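Local coordinates for 5-formaminoimidazole-4-carboxamide-1-(beta)-D-ribofuranosyl 5'-monophosphate synthetase (Methanocaldococcus jannaschii, PDB 2R7L), which catalyses the ATP- and formate-dependent formylation of the purine intermediate AICAR to FAICAR without folates, at residues Leu30-Gly35 with Val90-Phe95; Pro111-Arg116 with Ala344-Met349; Pro54-Lys59 with Phe64-Asn69; Asp276-Lys281 with Pro288-Pro293. All coordinates share one frame; numbering follows the deposited sequence.

Overall arrangement
Contacts 1 and 3 belong to the parallel-sheet part of the chain, with contact 3 nested in the loop that contact 1 closes; their centres lie about 13 Å apart, and Leu30 CD2 meets Tyr55 CE1 at 3.7 Å. Contact 1 carries Ser94 of the AICAR pocket. Contact 2 lies about 12 Å from contact 1, centre to centre, and ties the loop 111-116 to the late helix 339-353. It encloses contact 4 along the chain and touches it through Asn115 ND2 and Gly289 O, a probable hydrogen bond of 2.6 Å. Contacts 3 and 4 are farthest apart, with centres about 33 Å apart on opposite sides of the chain's centre.

Contact 1: Leu30-Gly35 with Val90-Phe95; sequences LHILKG and VPHGSF. With AMZ (aminoimidazole 4-carboxamide ribonucleotide), chain F.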
# COMPACT_ATOMS: atom_id res chain seq x y z
N LEU A 30 17.74 -14.79 0.22
CA LEU A 30 17.32 -13.38 0.28
C LEU A 30 15.81 -13.20 0.37
O LEU A 30 15.34 -12.41 1.18
CB LEU A 30 17.89 -12.57 -0.88
CG LEU A 30 19.36 -12.19 -0.72
CD1 LEU A 30 19.86 -11.46 -1.95
CD2 LEU A 30 19.56 -11.36 0.52
N HIS A 31 15.04 -13.93 -0.44
CA HIS A 31 13.59 -13.81 -0.37
C HIS A 31 12.97 -14.81 0.60
O HIS A 31 11.85 -14.61 1.05
CB HIS A 31 12.94 -13.87 -1.76
CG HIS A 31 13.15 -15.16 -2.50
ND1 HIS A 31 12.36 -16.27 -2.31
CD2 HIS A 31 14.06 -15.50 -3.44
CE1 HIS A 31 12.78 -17.24 -3.10
NE2 HIS A 31 13.80 -16.80 -3.81
N ILE A 32 13.70 -15.87 0.92
CA ILE A 32 13.28 -16.75 2.00
C ILE A 32 13.27 -15.97 3.31
O ILE A 32 12.33 -16.09 4.11
CB ILE A 32 14.22 -17.96 2.15
CG1 ILE A 32 13.95 -18.99 1.06
CG2 ILE A 32 14.04 -18.61 3.53
CD1 ILE A 32 15.02 -20.10 0.97
N LEU A 33 14.31 -15.17 3.54
CA LEU A 33 14.42 -14.39 4.76
C LEU A 33 13.51 -13.16 4.70
O LEU A 33 12.76 -12.88 5.64
CB LEU A 33 15.88 -14.02 5.04
CG LEU A 33 16.86 -15.17 5.26
CD1 LEU A 33 18.29 -14.67 5.47
CD2 LEU A 33 16.44 -16.06 6.44
N LYS A 34 13.56 -12.43 3.58
CA LYS A 34 12.65 -11.29 3.38
C LYS A 34 11.20 -11.70 3.55
O LYS A 34 10.44 -11.05 4.27
CB LYS A 34 12.85 -10.64 2.01
CG LYS A 34 12.05 -9.34 1.81
CD LYS A 34 12.44 -8.29 2.83
CE LYS A 34 11.56 -7.05 2.73
NZ LYS A 34 12.08 -5.95 3.58
N GLY A 35 10.80 -12.77 2.87
CA GLY A 35 9.42 -13.25 2.95
C GLY A 35 9.01 -13.57 4.38
O GLY A 35 7.88 -13.31 4.78
N VAL A 90 14.35 -23.72 6.34
CA VAL A 90 13.86 -23.82 4.96
C VAL A 90 15.02 -24.30 4.07
O VAL A 90 16.02 -23.60 3.91
CB VAL A 90 13.27 -22.49 4.45
CG1 VAL A 90 12.89 -22.59 2.98
CG2 VAL A 90 12.05 -22.10 5.29
N PRO A 91 14.88 -25.50 3.51
CA PRO A 91 15.98 -26.09 2.75
C PRO A 91 16.05 -25.54 1.33
O PRO A 91 15.04 -25.16 0.74
CB PRO A 91 15.61 -27.57 2.72
CG PRO A 91 14.12 -27.57 2.71
CD PRO A 91 13.70 -26.39 3.56
N HIS A 92 17.27 -25.51 0.79
CA HIS A 92 17.49 -25.13 -0.59
C HIS A 92 18.77 -25.75 -1.16
O HIS A 92 19.56 -26.37 -0.43
CB HIS A 92 17.49 -23.61 -0.74
CG HIS A 92 18.55 -22.92 0.06
ND1 HIS A 92 19.88 -23.24 -0.03
CD2 HIS A 92 18.46 -21.90 0.95
CE1 HIS A 92 20.58 -22.45 0.77
NE2 HIS A 92 19.74 -21.63 1.38
N GLY A 93 18.97 -25.56 -2.46
CA GLY A 93 20.11 -26.14 -3.19
C GLY A 93 21.45 -26.10 -2.48
O GLY A 93 22.07 -27.15 -2.27
N SER A 94 21.90 -24.91 -2.11
CA SER A 94 23.20 -24.73 -1.47
C SER A 94 23.25 -25.38 -0.10
O SER A 94 24.32 -25.81 0.34
CB SER A 94 23.54 -23.25 -1.32
OG SER A 94 23.71 -22.63 -2.57
N PHE A 95 22.11 -25.42 0.58
CA PHE A 95 22.05 -25.99 1.92
C PHE A 95 22.23 -27.50 1.87
O PHE A 95 23.03 -28.06 2.62
CB PHE A 95 20.74 -25.65 2.61
CG PHE A 95 20.51 -26.44 3.87
CD1 PHE A 95 21.24 -26.16 5.01
CD2 PHE A 95 19.59 -27.47 3.90
CE1 PHE A 95 21.05 -26.88 6.17
CE2 PHE A 95 19.39 -28.20 5.05
CZ PHE A 95 20.12 -27.91 6.19
O5 AMZ F . 19.67 -18.97 -10.25
C6 AMZ F . 19.50 -20.18 -10.42
N2 AMZ F . 18.66 -20.71 -11.30
C3A AMZ F . 20.29 -21.19 -9.60
C7A AMZ F . 20.30 -22.57 -9.76
N3 AMZ F . 19.62 -23.29 -10.66
N1 AMZ F . 21.12 -20.89 -8.61
C5 AMZ F . 21.63 -22.04 -8.16
N AMZ F . 21.13 -23.06 -8.86
C1 AMZ F . 21.44 -24.50 -8.65
C2 AMZ F . 22.66 -24.96 -9.44
C3 AMZ F . 23.77 -24.98 -8.40
O2 AMZ F . 24.65 -26.07 -8.67
O1 AMZ F . 22.40 -26.29 -9.91
O AMZ F . 21.76 -24.60 -7.26
C AMZ F . 23.01 -25.29 -7.11
C4 AMZ F . 23.71 -24.68 -5.88
O3 AMZ F . 23.87 -23.28 -6.05
P AMZ F . 25.24 -22.60 -5.63
OP1 AMZ F . 25.54 -22.64 -4.17
O4 AMZ F . 26.41 -23.33 -6.46
OP2 AMZ F . 25.19 -21.07 -6.17
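Ile32 and Val90 reach toward each other tip to tip, the end of the isoleucine meeting one branch of the valine: Ile32 CD1 lies 3.8 Å from Val90 CG1. The second isoleucine branch adds to the same patch, with Ile32 CG2 4.1 Å from Val90 CB. Ile32 carries its CG1 beside the backbone N and runs on extended to CD1 (chi2 169°), which takes the methyl beyond the valine to His92. There it arrives at the ring's edge, near the ring plane, with Ile32 CD1 3.9 Å from His92 CD2; the two side chains run at a slant to one another. Val90 presents CG1 because this methyl stands opposite its own backbone N (chi1 175°). No hydrogen bond spans the two segments, and all three touching residues are buried.

The imidazole is held through NE2, hydrogen-bonded to Leu24 O; the amide N of Ser94 merely lies at the ring's edge, in its plane, and the ring of His27, a residue that binds AICAR, meets it with the two planes at about 20°. His92 is also the N-cap of helix 93-99, whose first turn carries Ser94. Ser94 OG sits by the AICAR phosphate, 2.4 Å from OP1 of the ligand, a separation so short that its exact length is doubtful.

Ile32 and His92 both also touch Thr23 of strand 20-24, and Val90 continues from strand 87-89, pairing with Ala22. Helix 29-38 thus packs on the parallel sheet, Ile32 and Leu33 touching strand 20-24 and Leu33 also strand 43-47, while helix 339-353 meets Val90 through Ile343.

Contact 2: Pro111-Arg116 with Ala344-Met349; sequences PMFGNR and AREIKM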
# COMPACT_ATOMS: atom_id res chain seq x y z
N PRO A 111 13.90 -29.18 12.82
CA PRO A 111 12.68 -29.16 12.03
C PRO A 111 12.93 -28.49 10.68
O PRO A 111 13.69 -27.53 10.61
CB PRO A 111 11.72 -28.33 12.88
CG PRO A 111 12.19 -28.55 14.27
CD PRO A 111 13.68 -28.64 14.18
N MET A 112 12.31 -29.00 9.63
CA MET A 112 12.62 -28.54 8.28
C MET A 112 11.34 -28.44 7.49
O MET A 112 10.54 -29.37 7.49
CB MET A 112 13.58 -29.51 7.59
CG MET A 112 14.72 -28.83 6.84
SD MET A 112 15.78 -30.00 5.95
CE MET A 112 14.55 -30.79 4.90
N PHE A 113 11.13 -27.31 6.82
CA PHE A 113 9.95 -27.15 5.98
C PHE A 113 10.08 -28.04 4.74
O PHE A 113 11.10 -28.02 4.07
CB PHE A 113 9.78 -25.68 5.57
CG PHE A 113 8.56 -25.42 4.74
CD1 PHE A 113 7.32 -25.27 5.34
CD2 PHE A 113 8.64 -25.35 3.36
CE1 PHE A 113 6.18 -25.03 4.58
CE2 PHE A 113 7.51 -25.13 2.59
CZ PHE A 113 6.28 -24.96 3.20
N GLY A 114 9.03 -28.81 4.45
CA GLY A 114 9.04 -29.69 3.29
C GLY A 114 9.07 -31.18 3.62
O GLY A 114 9.05 -31.58 4.79
N ASN A 115 9.12 -32.00 2.57
CA ASN A 115 9.17 -33.46 2.71
C ASN A 115 10.61 -33.94 2.60
O ASN A 115 11.17 -34.01 1.51
CB ASN A 115 8.27 -34.13 1.67
CG ASN A 115 8.41 -35.65 1.67
OD1 ASN A 115 9.23 -36.20 2.39
ND2 ASN A 115 7.61 -36.32 0.84
N ARG A 116 11.19 -34.26 3.75
CA ARG A 116 12.61 -34.60 3.86
C ARG A 116 13.02 -35.80 3.00
O ARG A 116 14.12 -35.81 2.44
CB ARG A 116 12.92 -34.92 5.32
CG ARG A 116 14.34 -34.72 5.74
CD ARG A 116 14.51 -35.16 7.17
NE ARG A 116 15.61 -34.46 7.83
CZ ARG A 116 15.45 -33.49 8.72
NH1 ARG A 116 14.23 -33.10 9.07
NH2 ARG A 116 16.51 -32.92 9.27
N ALA A 344 6.82 -18.83 4.04
CA ALA A 344 6.63 -18.26 5.38
C ALA A 344 5.16 -18.23 5.80
O ALA A 344 4.84 -18.51 6.95
CB ALA A 344 7.21 -16.88 5.44
N ARG A 345 4.29 -17.90 4.86
CA ARG A 345 2.88 -17.84 5.12
C ARG A 345 2.31 -19.21 5.48
O ARG A 345 1.51 -19.33 6.40
CB ARG A 345 2.15 -17.26 3.91
CG ARG A 345 0.65 -17.39 3.98
CD ARG A 345 0.02 -16.45 2.99
NE ARG A 345 0.62 -15.13 3.11
CZ ARG A 345 0.54 -14.18 2.18
NH1 ARG A 345 -0.11 -14.41 1.05
NH2 ARG A 345 1.13 -13.01 2.38
N GLU A 346 2.72 -20.24 4.74
CA GLU A 346 2.28 -21.60 5.02
C GLU A 346 2.73 -21.97 6.42
O GLU A 346 2.00 -22.60 7.17
CB GLU A 346 2.81 -22.60 3.99
CG GLU A 346 2.00 -23.92 3.88
CD GLU A 346 0.69 -23.75 3.13
OE1 GLU A 346 0.32 -22.60 2.79
OE2 GLU A 346 0.00 -24.77 2.88
N ILE A 347 3.94 -21.56 6.79
CA ILE A 347 4.42 -21.80 8.14
C ILE A 347 3.55 -21.06 9.15
O ILE A 347 3.09 -21.65 10.13
CB ILE A 347 5.91 -21.45 8.28
CG1 ILE A 347 6.76 -22.37 7.38
CG2 ILE A 347 6.35 -21.60 9.73
CD1 ILE A 347 8.26 -22.07 7.39
N LYS A 348 3.31 -19.77 8.90
CA LYS A 348 2.44 -18.95 9.74
C LYS A 348 1.09 -19.63 9.95
O LYS A 348 0.71 -19.95 11.08
CB LYS A 348 2.24 -17.57 9.11
CG LYS A 348 1.67 -16.51 10.04
CD LYS A 348 1.36 -15.24 9.27
CE LYS A 348 1.32 -14.03 10.17
NZ LYS A 348 1.37 -12.76 9.40
N MET A 349 0.38 -19.88 8.86
CA MET A 349 -0.92 -20.54 8.90
C MET A 349 -0.93 -21.90 9.59
O MET A 349 -1.91 -22.25 10.26
CB MET A 349 -1.47 -20.70 7.49
CG MET A 349 -2.29 -19.53 7.01
SD MET A 349 -3.07 -19.89 5.43
CE MET A 349 -4.09 -21.31 5.85
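Phe113 overlaps Ile347 through the CD1 and CE1 atoms of its ring, with Phe113 CD1 3.6 Å from Ile347 CG1. The aliphatic chain crosses the ring at a slant: Ile347 CG1 also comes within 3.9 Å of Phe113 CE1, and Ile347 CD1 stands 3.9 Å from Phe113 CD1. Ile347 starts off to one side of the loop, but its CG1 branch lies beside the backbone N (chi1 -64°) and carries the end of the chain in to the phenyl group. Phe113 for its part swings its ring out opposite its own backbone N (chi1 -178°), so that it projects from the loop toward the helix.

Glu346 joins with its root alone. Its CB is 4.2 Å from Phe113 CE1, and the chain then bends at chi2 and leads its carboxylate away, the plane of that group standing 85° from the ring. The charged end is taken up by Arg342 in a salt bridge through OE1 and by Ser214 in a hydrogen bond through OE2.

The loop 111-116 runs next to strand 87-89, pairing with Val89 through the backbones of Pro111 and Phe113, and Ile347 itself touches Ile88 of that strand. Phe212 of strand 205-214 touches both Phe113 and Glu346.

No hydrogen bond crosses between the segments; the interface is carbon on carbon, and it joins the parallel-sheet part of the protein to helix 339-353. The buried glutamate brings methylene to the ring, while its two oxygens are gripped by an arginine and a hydroxyl, an environment consistent with an ionised carboxylate.

Contact 3: Pro54-Lys59 with Phe64-Asn69; sequences PYKRFK and FIYVDN. With SO4 (sulfate ion), chain B.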
# COMPACT_ATOMS: atom_id res chain seq x y z
N PRO A 54 25.85 -9.38 1.65
CA PRO A 54 24.54 -9.19 1.02
C PRO A 54 23.40 -9.27 2.03
O PRO A 54 22.41 -8.54 1.92
CB PRO A 54 24.45 -10.38 0.05
CG PRO A 54 25.86 -10.82 -0.17
CD PRO A 54 26.54 -10.57 1.14
N TYR A 55 23.55 -10.14 3.02
CA TYR A 55 22.54 -10.38 4.05
C TYR A 55 22.53 -9.28 5.10
O TYR A 55 21.52 -9.04 5.75
CB TYR A 55 22.76 -11.77 4.65
CG TYR A 55 22.82 -12.74 3.52
CD1 TYR A 55 21.65 -13.18 2.91
CD2 TYR A 55 24.04 -13.15 2.97
CE1 TYR A 55 21.68 -14.03 1.84
CE2 TYR A 55 24.08 -14.00 1.88
CZ TYR A 55 22.89 -14.44 1.32
OH TYR A 55 22.88 -15.28 0.23
N LYS A 56 23.66 -8.59 5.23
CA LYS A 56 23.77 -7.48 6.15
C LYS A 56 23.22 -6.21 5.53
O LYS A 56 22.46 -5.48 6.16
CB LYS A 56 25.21 -7.29 6.60
CG LYS A 56 25.72 -8.43 7.47
CD LYS A 56 27.02 -8.09 8.16
CE LYS A 56 28.08 -7.67 7.16
NZ LYS A 56 29.37 -7.35 7.83
N ARG A 57 23.59 -5.96 4.28
CA ARG A 57 23.19 -4.72 3.63
C ARG A 57 21.74 -4.74 3.16
O ARG A 57 21.10 -3.70 3.02
CB ARG A 57 24.14 -4.37 2.49
CG ARG A 57 25.58 -4.33 2.94
CD ARG A 57 26.40 -3.30 2.19
NE ARG A 57 27.80 -3.40 2.59
CZ ARG A 57 28.83 -3.14 1.80
NH1 ARG A 57 28.63 -2.76 0.54
NH2 ARG A 57 30.07 -3.27 2.26
N PHE A 58 21.21 -5.93 2.91
CA PHE A 58 19.80 -6.03 2.54
C PHE A 58 18.92 -6.10 3.79
O PHE A 58 17.70 -6.03 3.69
CB PHE A 58 19.55 -7.21 1.59
CG PHE A 58 19.86 -6.90 0.13
CD1 PHE A 58 19.25 -5.83 -0.51
CD2 PHE A 58 20.74 -7.70 -0.59
CE1 PHE A 58 19.52 -5.55 -1.85
CE2 PHE A 58 21.01 -7.42 -1.94
CZ PHE A 58 20.40 -6.35 -2.56
N LYS A 59 19.55 -6.24 4.96
CA LYS A 59 18.88 -6.08 6.27
C LYS A 59 17.79 -7.12 6.46
O LYS A 59 16.72 -6.82 6.97
CB LYS A 59 18.29 -4.67 6.42
CG LYS A 59 19.33 -3.56 6.46
CD LYS A 59 20.21 -3.68 7.70
CE LYS A 59 21.43 -2.77 7.62
NZ LYS A 59 22.55 -3.30 8.45
N PHE A 64 22.53 -13.73 13.02
CA PHE A 64 23.52 -14.46 12.22
C PHE A 64 24.17 -15.57 13.04
O PHE A 64 24.60 -15.34 14.17
CB PHE A 64 24.60 -13.52 11.70
CG PHE A 64 24.11 -12.50 10.73
CD1 PHE A 64 23.87 -12.84 9.41
CD2 PHE A 64 23.86 -11.20 11.14
CE1 PHE A 64 23.41 -11.90 8.51
CE2 PHE A 64 23.40 -10.25 10.25
CZ PHE A 64 23.17 -10.61 8.93
N ILE A 65 24.24 -16.77 12.46
CA ILE A 65 25.07 -17.84 13.00
C ILE A 65 26.26 -18.04 12.07
O ILE A 65 26.12 -18.66 11.02
CB ILE A 65 24.30 -19.17 13.08
CG1 ILE A 65 23.05 -19.02 13.94
CG2 ILE A 65 25.19 -20.28 13.62
CD1 ILE A 65 22.24 -20.30 14.08
N TYR A 66 27.41 -17.49 12.45
CA TYR A 66 28.62 -17.64 11.65
C TYR A 66 29.26 -19.02 11.78
O TYR A 66 29.37 -19.57 12.87
CB TYR A 66 29.64 -16.56 12.02
CG TYR A 66 29.35 -15.21 11.44
CD1 TYR A 66 30.08 -14.73 10.36
CD2 TYR A 66 28.34 -14.41 11.95
CE1 TYR A 66 29.82 -13.49 9.82
CE2 TYR A 66 28.06 -13.17 11.41
CZ TYR A 66 28.80 -12.71 10.35
OH TYR A 66 28.52 -11.48 9.81
N VAL A 67 29.67 -19.59 10.64
CA VAL A 67 30.44 -20.84 10.62
C VAL A 67 31.79 -20.60 9.94
O VAL A 67 31.95 -19.64 9.19
CB VAL A 67 29.69 -21.97 9.89
CG1 VAL A 67 28.51 -22.45 10.71
CG2 VAL A 67 29.24 -21.53 8.50
N ASP A 68 32.76 -21.47 10.22
CA ASP A 68 34.08 -21.33 9.62
C ASP A 68 34.02 -21.57 8.12
O ASP A 68 34.63 -20.84 7.33
CB ASP A 68 35.07 -22.30 10.28
CG ASP A 68 35.59 -21.78 11.61
OD1 ASP A 68 35.72 -22.59 12.56
OD2 ASP A 68 35.87 -20.56 11.71
N ASN A 69 33.27 -22.60 7.74
CA ASN A 69 33.00 -22.94 6.35
C ASN A 69 31.59 -23.51 6.32
O ASN A 69 31.17 -24.15 7.29
CB ASN A 69 33.99 -23.99 5.85
CG ASN A 69 35.41 -23.45 5.74
OD1 ASN A 69 35.72 -22.67 4.83
ND2 ASN A 69 36.28 -23.86 6.66
S SO4 B . 29.29 -4.23 5.76
O1 SO4 B . 28.30 -5.12 5.16
O2 SO4 B . 30.60 -4.49 5.16
O3 SO4 B . 28.90 -2.84 5.52
O4 SO4 B . 29.36 -4.49 7.19
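Lys56 lays its CG against the Phe64 ring, 3.7 Å from CZ, the lysine chain crossing the phenylalanine at about a right angle. The same ring takes Tyr55 on another atom, with Tyr55 CB 3.9 Å from Phe64 CE1, while the carbonyl Tyr55 O lies at the ring's edge, in its plane, 3.9 Å from Phe64 CZ. Farther out, Lys56 CD passes 4.1 Å from Tyr66 OH, which is hydrogen-bonded to Asp52.

Past these contacts, the bend at chi3 (-56°) lifts the lysine amine to a sulfate, probably from the crystallisation liquor: Lys56 NZ is 2.9 Å from its O4. Arg57 meets the anion with the edge of its guanidinium, NE to sulfate O1 (3.1 Å) and NH2 to O2, the latter nearly straight at 172°. Arg57 NH2 also makes a salt bridge to Asp276 of a neighbouring subunit, and Tyr55 OH bonds to Glu265 of the same neighbour.

Strand 63-66 lies parallel to strand 43-47, and helix 53-57 connects them: a beta-alpha-beta crossover within a Rossmann-like sheet, with Phe64 packing against the crossover helix.

Contact 4: Asp276-Lys281 with Pro288-Pro293; sequences DKLVAK and PGMIGP
The flat groups at the join of Val279 and Met290 are two backbone peptides, nearly coplanar and turned edge to edge, with a water between them; no aromatic ring takes part. The water donates to Val279 O at 2.6 Å and accepts from Met290 N at 2.7 Å. No direct hydrogen bond crosses, so the polar link from the helix to the loop runs through this water.

Beside it the side chains close the interface with carbon and sulfur. Val279 CG2 touches Met290 CG at 4.0 Å and Met290 CB at 4.1 Å, the valine passing the root of the methionine at a slant. Met290 holds CG beside its backbone N (chi1 -52°) and bends again at chi2, turning its sulfur to Leu278, whose CD2 is 4.3 Å from Met290 SD. The terminal methyl is nearly eclipsed with CB (chi3 22°), an uncommon, mildly strained torsion that folds the chain back on itself.

Around this patch Leu278 packs on Leu131 and Leu132 of helix 125-135 and on Phe294 and Leu296 of the strand that follows, while Val279 reaches Phe294 and Val220. Met290 also touches Ile118 and Ala313.

Helix 268-285 is thereby laid against the five-stranded antiparallel sheet, and the chain turns from its end through a cis-peptide-linked Pro288 into strand 292-300. This is a helix-to-strand turn in the ATP-grasp part of the chain, with the side chain of Leu278 about 13 Å from a bound ATP.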
# COMPACT_ATOMS: atom_id res chain seq x y z
N ASP A 276 -0.39 -30.80 -11.15
CA ASP A 276 -1.35 -31.68 -10.49
C ASP A 276 -0.89 -33.14 -10.55
O ASP A 276 -0.94 -33.85 -9.55
CB ASP A 276 -2.75 -31.51 -11.09
CG ASP A 276 -3.41 -30.20 -10.69
OD1 ASP A 276 -2.86 -29.51 -9.80
OD2 ASP A 276 -4.47 -29.85 -11.25
N LYS A 277 -0.42 -33.57 -11.72
CA LYS A 277 0.02 -34.95 -11.92
C LYS A 277 1.26 -35.29 -11.11
O LYS A 277 1.32 -36.34 -10.47
CB LYS A 277 0.28 -35.24 -13.40
CG LYS A 277 -0.96 -35.30 -14.26
CD LYS A 277 -0.56 -35.55 -15.71
CE LYS A 277 -1.77 -35.73 -16.60
NZ LYS A 277 -1.35 -35.96 -18.00
N LEU A 278 2.26 -34.42 -11.15
CA LEU A 278 3.47 -34.65 -10.37
C LEU A 278 3.15 -34.83 -8.90
O LEU A 278 3.73 -35.68 -8.22
CB LEU A 278 4.47 -33.49 -10.55
CG LEU A 278 5.77 -33.65 -9.77
CD1 LEU A 278 6.57 -34.84 -10.28
CD2 LEU A 278 6.62 -32.40 -9.83
N VAL A 279 2.21 -34.02 -8.41
CA VAL A 279 1.82 -34.03 -7.01
C VAL A 279 1.05 -35.31 -6.64
O VAL A 279 1.34 -35.93 -5.62
CB VAL A 279 1.01 -32.75 -6.65
CG1 VAL A 279 -0.01 -33.02 -5.55
CG2 VAL A 279 1.97 -31.63 -6.27
N ALA A 280 0.09 -35.69 -7.47
CA ALA A 280 -0.71 -36.88 -7.24
C ALA A 280 0.14 -38.15 -7.21
O ALA A 280 -0.11 -39.04 -6.40
CB ALA A 280 -1.81 -37.00 -8.29
N LYS A 281 1.15 -38.24 -8.07
CA LYS A 281 2.01 -39.42 -8.09
C LYS A 281 3.01 -39.43 -6.94
O LYS A 281 3.28 -40.48 -6.36
CB LYS A 281 2.75 -39.57 -9.43
CG LYS A 281 3.57 -40.87 -9.55
CD LYS A 281 2.69 -42.13 -9.49
CE LYS A 281 1.66 -42.15 -10.62
NZ LYS A 281 0.65 -43.25 -10.50
N PRO A 288 4.44 -37.78 2.47
CA PRO A 288 3.17 -37.30 1.92
C PRO A 288 3.25 -36.66 0.53
O PRO A 288 2.26 -36.12 0.04
CB PRO A 288 2.74 -36.24 2.93
CG PRO A 288 4.02 -35.69 3.44
CD PRO A 288 5.02 -36.81 3.42
N GLY A 289 4.42 -36.73 -0.11
CA GLY A 289 4.56 -36.19 -1.46
C GLY A 289 5.32 -34.88 -1.47
O GLY A 289 6.24 -34.67 -0.68
N MET A 290 4.92 -33.99 -2.37
CA MET A 290 5.52 -32.66 -2.47
C MET A 290 4.98 -31.78 -1.35
O MET A 290 3.78 -31.79 -1.08
CB MET A 290 5.22 -32.03 -3.83
CG MET A 290 5.56 -32.93 -5.01
SD MET A 290 7.27 -32.79 -5.59
CE MET A 290 8.12 -32.14 -4.16
N ILE A 291 5.86 -31.03 -0.70
CA ILE A 291 5.42 -30.09 0.32
C ILE A 291 6.03 -28.73 0.05
O ILE A 291 7.24 -28.54 0.14
CB ILE A 291 5.79 -30.57 1.75
CG1 ILE A 291 5.18 -31.95 2.04
CG2 ILE A 291 5.35 -29.55 2.79
CD1 ILE A 291 3.66 -31.98 2.03
N GLY A 292 5.19 -27.77 -0.31
CA GLY A 292 5.66 -26.42 -0.58
C GLY A 292 6.17 -26.23 -1.99
O GLY A 292 5.54 -26.67 -2.96
N PRO A 293 7.33 -25.57 -2.12
CA PRO A 293 7.88 -25.21 -3.42
C PRO A 293 8.42 -26.40 -4.22
O PRO A 293 9.15 -27.24 -3.68
CB PRO A 293 9.01 -24.25 -3.07
CG PRO A 293 9.43 -24.65 -1.70
CD PRO A 293 8.18 -25.11 -1.01
O HOH W 1 2.71 -34.72 -3.74